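Local atomic coordinates of 3-ketosteroid-delta4-5alpha-dehydrogenase (Rhodococcus jostii, PDB entry 4AT2), a protein that uses a bound FAD to dehydrogenate 3-ketosteroids of the 5alpha series, probably introducing the delta4 double bond as part of bacterial steroid breakdown. Residues 405-417 with 421-433. Sequence-based numbering, arbitrary orientation. Where two conformers were deposited one is given.
Sequences TVEVYNKHAAEGS and LHKKSEWVKPIGT
K423 reaches Y409 with its ammonium group: NZ donates to the phenol OH at 2.8 Å. The lysine chain bends at chi3 (62°) and meets the tyrosine at about a right angle. Its NZ also forms a salt bridge with E336. Two residues on, S425 OG donates to G416 O at 2.6 Å, in the carbonyl plane on a lone pair. G416 is the C-prime residue of the Schellman motif that ends the helix, and its positive phi favours glycine. W427 joins through its carbonyl O, within hydrogen-bonding distance of a water that lies 2.6 Å from Y409 OH, in the plane of the ring. V428 has CG1 anti to the backbone N (chi1 173°), which carries it onto A413 CA and to 3.6 Å from A413 CB. K429 O is also within hydrogen-bonding distance of the water, which thus links the phenol to the backbone on both sides of V428. A phenylalanine in place of Y409 would probably leave K423 NZ and this water without their shared partner. P430 sets CD against the A413 carbonyl and CG against A414 N and CB. I431 is held twice by the N410 amide. Its N donates to OD1 at 2.8 Å, from above the plane of the N410 side-chain carbonyl. N410 ND2 donates to I431 O at 3.1 Å, in the plane of the I431 carbonyl and on a lone pair. The isoleucine crosses Y409 at about a right angle, with an apolar contact of 4.1 Å from CG1 to Y409 CE2. The chain leaving helix 401-413 thus folds back along it before strand 435-439. Y409 and I431 both touch I324 of strand 324-326, while V408, K411 and H412 meet the second subunit.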
ATOM      1  N   THR A 405      18.869   5.615 -25.139  1.00  9.69           N
ATOM      2  CA  THR A 405      19.122   4.702 -24.018  1.00  9.56           C
ATOM      3  C   THR A 405      20.293   3.776 -24.328  1.00  9.56           C
ATOM      4  O   THR A 405      21.191   3.598 -23.506  1.00  9.34           O
ATOM      5  CB  THR A 405      17.854   3.886 -23.706  1.00  9.60           C
ATOM      6  OG1 THR A 405      16.908   4.774 -23.107  1.00 10.19           O
ATOM      7  CG2 THR A 405      18.129   2.698 -22.757  1.00  9.52           C
ATOM      8  N   VAL A 406      20.283   3.201 -25.526  1.00  9.67           N
ATOM      9  CA  VAL A 406      21.316   2.243 -25.903  1.00  9.75           C
ATOM     10  C   VAL A 406      22.654   2.951 -26.153  1.00 10.16           C
ATOM     11  O   VAL A 406      23.714   2.424 -25.787  1.00  9.97           O
ATOM     12  CB  VAL A 406      20.875   1.379 -27.110  1.00  9.89           C
ATOM     13  CG1 VAL A 406      22.023   0.500 -27.605  1.00 10.03           C
ATOM     14  CG2 VAL A 406      19.670   0.531 -26.727  1.00  9.83           C
ATOM     15  N   GLU A 407      22.606   4.142 -26.742  1.00 10.59           N
ATOM     16  CA  GLU A 407      23.849   4.901 -26.998  1.00 11.55           C
ATOM     17  C   GLU A 407      24.580   5.204 -25.681  1.00 10.77           C
ATOM     18  O   GLU A 407      25.792   4.979 -25.570  1.00 10.79           O
ATOM     19  CB  GLU A 407      23.571   6.202 -27.756  1.00 13.22           C
ATOM     20  CG  GLU A 407      23.342   6.010 -29.246  1.00 16.12           C
ATOM     21  CD  GLU A 407      22.713   7.222 -29.912  1.00 18.67           C
ATOM     22  OE1 GLU A 407      22.659   8.312 -29.292  1.00 20.30           O
ATOM     23  OE2 GLU A 407      22.249   7.079 -31.071  1.00 21.73           O
ATOM     24  N   VAL A 408      23.839   5.696 -24.691  1.00 10.12           N
ATOM     25  CA  VAL A 408      24.428   6.077 -23.399  1.00  9.53           C
ATOM     26  C   VAL A 408      24.898   4.817 -22.665  1.00  9.31           C
ATOM     27  O   VAL A 408      26.020   4.772 -22.141  1.00  9.21           O
ATOM     28  CB  VAL A 408      23.439   6.913 -22.552  1.00  9.43           C
ATOM     29  CG1 VAL A 408      23.984   7.180 -21.139  1.00  9.27           C
ATOM     30  CG2 VAL A 408      23.130   8.224 -23.265  1.00  9.60           C
ATOM     31  N   TYR A 409      24.073   3.774 -22.687  1.00  8.86           N
ATOM     32  CA  TYR A 409      24.447   2.522 -22.041  1.00  8.73           C
ATOM     33  C   TYR A 409      25.736   1.993 -22.644  1.00  8.88           C
ATOM     34  O   TYR A 409      26.661   1.603 -21.924  1.00  8.87           O
ATOM     35  CB  TYR A 409      23.338   1.477 -22.192  1.00  8.62           C
ATOM     36  CG  TYR A 409      23.695   0.144 -21.568  1.00  8.47           C
ATOM     37  CD1 TYR A 409      23.530  -0.064 -20.199  1.00  8.44           C
ATOM     38  CD2 TYR A 409      24.206  -0.900 -22.344  1.00  8.41           C
ATOM     39  CE1 TYR A 409      23.864  -1.281 -19.620  1.00  8.41           C
ATOM     40  CE2 TYR A 409      24.535  -2.122 -21.773  1.00  8.55           C
ATOM     41  CZ  TYR A 409      24.358  -2.300 -20.411  1.00  8.47           C
ATOM     42  OH  TYR A 409      24.683  -3.498 -19.829  1.00  8.93           O
ATOM     43  N   ASN A 410      25.793   1.987 -23.973  1.00  8.93           N
ATOM     44  CA  ASN A 410      26.958   1.450 -24.663  1.00  9.33           C
ATOM     45  C   ASN A 410      28.221   2.259 -24.452  1.00  9.74           C
ATOM     46  O   ASN A 410      29.309   1.685 -24.392  1.00  9.98           O
ATOM     47  CB  ASN A 410      26.692   1.312 -26.161  1.00  9.32           C
ATOM     48  CG  ASN A 410      25.866   0.090 -26.492  1.00  9.32           C
ATOM     49  OD1 ASN A 410      25.476  -0.673 -25.607  1.00  8.93           O
ATOM     50  ND2 ASN A 410      25.617  -0.117 -27.791  1.00  9.53           N
ATOM     51  N   LYS A 411      28.091   3.582 -24.362  1.00 10.24           N
ATOM     52  CA  LYS A 411      29.277   4.424 -24.143  1.00 11.02           C
ATOM     53  C   LYS A 411      29.967   4.021 -22.836  1.00 10.75           C
ATOM     54  O   LYS A 411      31.190   3.832 -22.780  1.00 11.22           O
ATOM     55  CB  LYS A 411      28.877   5.907 -24.112  1.00 12.49           C
ATOM     56  CG  LYS A 411      30.030   6.851 -23.806  1.00 14.45           C
ATOM     57  CD  LYS A 411      29.593   8.306 -23.906  1.00 16.90           C
ATOM     58  CE  LYS A 411      28.909   8.765 -22.631  1.00 18.43           C
ATOM     59  NZ  LYS A 411      27.426   8.847 -22.768  1.00 19.83           N
ATOM     60  N   HIS A 412      29.172   3.851 -21.791  1.00 10.16           N
ATOM     61  CA  HIS A 412      29.721   3.455 -20.495  1.00  9.72           C
ATOM     62  C   HIS A 412      30.040   1.987 -20.444  1.00  9.49           C
ATOM     63  O   HIS A 412      31.021   1.585 -19.823  1.00  9.34           O
ATOM     64  CB  HIS A 412      28.784   3.869 -19.373  1.00  9.71           C
ATOM     65  CG  HIS A 412      28.632   5.363 -19.253  1.00  9.97           C
ATOM     66  ND1 HIS A 412      29.571   6.144 -18.678  1.00 10.14           N
ATOM     67  CD2 HIS A 412      27.626   6.215 -19.696  1.00  9.97           C
ATOM     68  CE1 HIS A 412      29.174   7.435 -18.725  1.00 10.34           C
ATOM     69  NE2 HIS A 412      27.987   7.483 -19.353  1.00 10.25           N
ATOM     70  N   ALA A 413      29.247   1.169 -21.126  1.00  9.31           N
ATOM     71  CA  ALA A 413      29.462  -0.292 -21.080  1.00  9.39           C
ATOM     72  C   ALA A 413      30.772  -0.714 -21.750  1.00  9.70           C
ATOM     73  O   ALA A 413      31.327  -1.762 -21.413  1.00  9.76           O
ATOM     74  CB  ALA A 413      28.291  -1.029 -21.713  1.00  9.27           C
ATOM     75  N   ALA A 414      31.254   0.091 -22.689  1.00  9.93           N
ATOM     76  CA  ALA A 414      32.549  -0.167 -23.342  1.00 10.50           C
ATOM     77  C   ALA A 414      33.695  -0.047 -22.327  1.00 10.99           C
ATOM     78  O   ALA A 414      34.813  -0.540 -22.566  1.00 11.26           O
ATOM     79  CB  ALA A 414      32.757   0.775 -24.527  1.00 10.42           C
ATOM     80  N   GLU A 415      33.398   0.591 -21.195  1.00 11.59           N
ATOM     81  CA  GLU A 415      34.328   0.730 -20.073  1.00 12.67           C
ATOM     82  C   GLU A 415      33.930  -0.186 -18.902  1.00 12.23           C
ATOM     83  O   GLU A 415      34.435  -0.029 -17.783  1.00 12.63           O
ATOM     84  CB  GLU A 415      34.400   2.207 -19.627  1.00 14.60           C
ATOM     85  CG  GLU A 415      34.796   3.158 -20.761  1.00 17.32           C
ATOM     86  CD  GLU A 415      34.672   4.635 -20.425  1.00 19.32           C
ATOM     87  OE1 GLU A 415      34.426   4.998 -19.251  1.00 20.83           O
ATOM     88  OE2 GLU A 415      34.826   5.456 -21.361  1.00 21.26           O
ATOM     89  N   GLY A 416      33.031  -1.138 -19.163  1.00 11.52           N
ATOM     90  CA  GLY A 416      32.545  -2.079 -18.131  1.00 11.24           C
ATOM     91  C   GLY A 416      31.796  -1.411 -17.001  1.00 10.98           C
ATOM     92  O   GLY A 416      31.720  -1.948 -15.894  1.00 11.01           O
ATOM     93  N   SER A 417      31.237  -0.237 -17.280  1.00 10.31           N
ATOM     94  CA  SER A 417      30.592   0.579 -16.257  1.00 10.17           C
ATOM     95  C   SER A 417      29.113   0.780 -16.557  1.00  9.63           C
ATOM     96  O   SER A 417      28.746   1.089 -17.691  1.00  9.54           O
ATOM     97  CB  SER A 417      31.270   1.953 -16.205  1.00 10.95           C
ATOM     98  OG  SER A 417      30.631   2.797 -15.255  1.00 11.57           O
ATOM     99  N   LEU A 421      22.588   2.482 -13.189  1.00  9.10           N
ATOM    100  CA  LEU A 421      21.881   1.498 -12.352  1.00  8.82           C
ATOM    101  C   LEU A 421      22.795   0.536 -11.600  1.00  8.82           C
ATOM    102  O   LEU A 421      22.330  -0.249 -10.767  1.00  8.50           O
ATOM    103  CB  LEU A 421      20.839   0.736 -13.194  1.00  9.13           C
ATOM    104  CG  LEU A 421      19.625   1.629 -13.499  1.00  9.40           C
ATOM    105  CD1 LEU A 421      18.950   1.243 -14.794  1.00  9.43           C
ATOM    106  CD2 LEU A 421      18.649   1.649 -12.326  1.00  9.27           C
ATOM    107  N   HIS A 422      24.095   0.599 -11.890  1.00  8.63           N
ATOM    108  CA  HIS A 422      25.091  -0.195 -11.150  1.00  8.91           C
ATOM    109  C   HIS A 422      24.941  -1.693 -11.258  1.00  8.48           C
ATOM    110  O   HIS A 422      25.258  -2.422 -10.322  1.00  8.58           O
ATOM    111  CB  HIS A 422      25.188   0.281  -9.696  1.00  9.39           C
ATOM    112  CG  HIS A 422      25.372   1.766  -9.589  1.00 10.04           C
ATOM    113  ND1 HIS A 422      26.511   2.376  -9.973  1.00 10.50           N
ATOM    114  CD2 HIS A 422      24.493   2.770  -9.196  1.00 10.42           C
ATOM    115  CE1 HIS A 422      26.382   3.705  -9.796  1.00 10.90           C
ATOM    116  NE2 HIS A 422      25.142   3.946  -9.334  1.00 11.01           N
ATOM    117  N   LYS A 423      24.470  -2.176 -12.404  1.00  8.22           N
ATOM    118  CA  LYS A 423      24.646  -3.597 -12.713  1.00  8.27           C
ATOM    119  C   LYS A 423      26.143  -3.933 -12.576  1.00  8.48           C
ATOM    120  O   LYS A 423      27.001  -3.156 -12.990  1.00  8.68           O
ATOM    121  CB  LYS A 423      24.112  -3.904 -14.121  1.00  8.24           C
ATOM    122  CG  LYS A 423      24.358  -5.333 -14.602  1.00  8.44           C
ATOM    123  CD  LYS A 423      23.532  -5.646 -15.836  1.00  8.58           C
ATOM    124  CE  LYS A 423      23.903  -4.745 -17.012  1.00  8.65           C
ATOM    125  NZ  LYS A 423      22.947  -4.966 -18.140  1.00  9.22           N
ATOM    126  N   LYS A 424      26.449  -5.086 -11.974  1.00  8.24           N
ATOM    127  CA  LYS A 424      27.841  -5.500 -11.821  1.00  8.62           C
ATOM    128  C   LYS A 424      28.579  -5.586 -13.152  1.00  8.84           C
ATOM    129  O   LYS A 424      28.025  -6.035 -14.158  1.00  8.66           O
ATOM    130  CB  LYS A 424      27.913  -6.838 -11.106  1.00  8.69           C
ATOM    131  CG  LYS A 424      27.508  -6.753  -9.636  1.00  8.70           C
ATOM    132  CD  LYS A 424      27.853  -8.041  -8.881  1.00  8.82           C
ATOM    133  CE  LYS A 424      27.124  -9.268  -9.426  1.00  9.02           C
ATOM    134  NZ  LYS A 424      25.631  -9.137  -9.384  1.00  8.80           N
ATOM    135  N   SER A 425      29.843  -5.177 -13.117  1.00  9.37           N
ATOM    136  CA  SER A 425      30.676  -5.063 -14.310  1.00  9.85           C
ATOM    137  C   SER A 425      30.769  -6.349 -15.135  1.00 10.09           C
ATOM    138  O   SER A 425      30.834  -6.299 -16.361  1.00  9.79           O
ATOM    139  CB  SER A 425      32.066  -4.576 -13.913  1.00 10.62           C
ATOM    140  OG  SER A 425      32.794  -4.217 -15.060  1.00 11.33           O
ATOM    141  N   GLU A 426      30.743  -7.500 -14.470  1.00 10.45           N
ATOM    142  CA  GLU A 426      30.773  -8.798 -15.150  0.50 10.70           C
ATOM    143  C   GLU A 426      29.637  -8.983 -16.166  1.00 10.76           C
ATOM    144  O   GLU A 426      29.761  -9.760 -17.116  1.00 11.30           O
ATOM    145  CB  GLU A 426      30.754  -9.942 -14.125  0.50 10.88           C
ATOM    146  CG  GLU A 426      29.811  -9.726 -12.941  0.50 10.87           C
ATOM    147  CD  GLU A 426      30.511  -9.183 -11.691  0.50 10.93           C
ATOM    148  OE1 GLU A 426      31.189  -8.125 -11.761  0.50 10.76           O
ATOM    149  OE2 GLU A 426      30.372  -9.817 -10.612  0.50 11.17           O
ATOM    150  N   TRP A 427      28.518  -8.284 -15.950  1.00 10.20           N
ATOM    151  CA  TRP A 427      27.368  -8.369 -16.860  1.00 10.02           C
ATOM    152  C   TRP A 427      27.258  -7.181 -17.789  1.00  9.95           C
ATOM    153  O   TRP A 427      26.284  -7.063 -18.541  1.00 10.73           O
ATOM    154  CB  TRP A 427      26.073  -8.476 -16.060  1.00  9.77           C
ATOM    155  CG  TRP A 427      26.001  -9.729 -15.230  1.00  9.70           C
ATOM    156  CD1 TRP A 427      25.953  -9.826 -13.844  1.00  9.63           C
ATOM    157  CD2 TRP A 427      25.991 -11.108 -15.716  1.00  9.74           C
ATOM    158  NE1 TRP A 427      25.899 -11.139 -13.450  1.00  9.95           N
ATOM    159  CE2 TRP A 427      25.923 -11.960 -14.531  1.00  9.76           C
ATOM    160  CE3 TRP A 427      26.020 -11.704 -16.980  1.00 10.12           C
ATOM    161  CZ2 TRP A 427      25.891 -13.347 -14.624  1.00 10.14           C
ATOM    162  CZ3 TRP A 427      25.986 -13.101 -17.058  1.00 10.20           C
ATOM    163  CH2 TRP A 427      25.926 -13.896 -15.907  1.00 10.01           C
ATOM    164  N   VAL A 428      28.222  -6.271 -17.725  1.00  9.49           N
ATOM    165  CA  VAL A 428      28.138  -5.033 -18.496  1.00  9.38           C
ATOM    166  C   VAL A 428      29.021  -5.097 -19.740  1.00  9.71           C
ATOM    167  O   VAL A 428      30.240  -5.245 -19.642  1.00  9.63           O
ATOM    168  CB  VAL A 428      28.543  -3.818 -17.622  1.00  9.22           C
ATOM    169  CG1 VAL A 428      28.629  -2.551 -18.462  1.00  9.47           C
ATOM    170  CG2 VAL A 428      27.548  -3.614 -16.485  1.00  9.11           C
ATOM    171  N   LYS A 429      28.406  -4.976 -20.914  1.00  9.63           N
ATOM    172  CA  LYS A 429      29.151  -4.831 -22.160  1.00 10.19           C
ATOM    173  C   LYS A 429      28.198  -4.233 -23.182  1.00 10.03           C
ATOM    174  O   LYS A 429      26.978  -4.317 -22.991  1.00  9.90           O
ATOM    175  CB  LYS A 429      29.728  -6.169 -22.640  1.00 10.91           C
ATOM    176  CG  LYS A 429      28.689  -7.213 -22.998  1.00 11.80           C
ATOM    177  CD  LYS A 429      29.400  -8.437 -23.563  1.00 13.19           C
ATOM    178  CE  LYS A 429      28.425  -9.531 -23.950  1.00 14.73           C
ATOM    179  NZ  LYS A 429      29.230 -10.639 -24.536  1.00 16.56           N
ATOM    180  N   PRO A 430      28.730  -3.597 -24.236  1.00  9.97           N
ATOM    181  CA  PRO A 430      27.818  -2.961 -25.183  1.00 10.17           C
ATOM    182  C   PRO A 430      26.830  -3.929 -25.816  1.00 10.35           C
ATOM    183  O   PRO A 430      27.147  -5.104 -26.048  1.00 10.75           O
ATOM    184  CB  PRO A 430      28.760  -2.391 -26.249  1.00 10.16           C
ATOM    185  CG  PRO A 430      30.036  -2.133 -25.501  1.00  9.96           C
ATOM    186  CD  PRO A 430      30.143  -3.287 -24.542  1.00 10.03           C
ATOM    187  N   ILE A 431      25.627  -3.425 -26.057  1.00 10.40           N
ATOM    188  CA  ILE A 431      24.643  -4.163 -26.837  0.50 10.61           C
ATOM    189  C   ILE A 431      25.018  -4.058 -28.306  1.00 11.00           C
ATOM    190  O   ILE A 431      25.170  -2.949 -28.845  1.00 11.15           O
ATOM    191  CB  ILE A 431      23.225  -3.616 -26.615  0.50 10.44           C
ATOM    192  CG1 ILE A 431      22.861  -3.689 -25.136  0.50 10.24           C
ATOM    193  CG2 ILE A 431      22.213  -4.396 -27.450  0.50 10.52           C
ATOM    194  CD1 ILE A 431      21.609  -2.924 -24.808  0.50  9.95           C
ATOM    195  N   GLY A 432      25.194  -5.215 -28.944  1.00 11.42           N
ATOM    196  CA  GLY A 432      25.566  -5.281 -30.354  1.00 12.37           C
ATOM    197  C   GLY A 432      24.384  -5.408 -31.299  1.00 13.04           C
ATOM    198  O   GLY A 432      23.242  -5.055 -30.960  1.00 12.92           O
ATOM    199  N   THR A 433      24.672  -5.914 -32.497  1.00 14.15           N
ATOM    200  CA  THR A 433      23.657  -6.126 -33.531  1.00 15.17           C
ATOM    201  C   THR A 433      23.892  -7.494 -34.192  1.00 15.46           C
ATOM    202  O   THR A 433      25.010  -8.008 -34.149  1.00 16.36           O
ATOM    203  CB  THR A 433      23.695  -5.014 -34.602  1.00 15.95           C
ATOM    204  OG1 THR A 433      24.999  -4.969 -35.190  1.00 17.56           O
ATOM    205  CG2 THR A 433      23.337  -3.641 -34.003  1.00 15.95           C
TER
HETATM  206  O   HOH W   1      25.181  -5.707 -21.160  1.00 17.02           O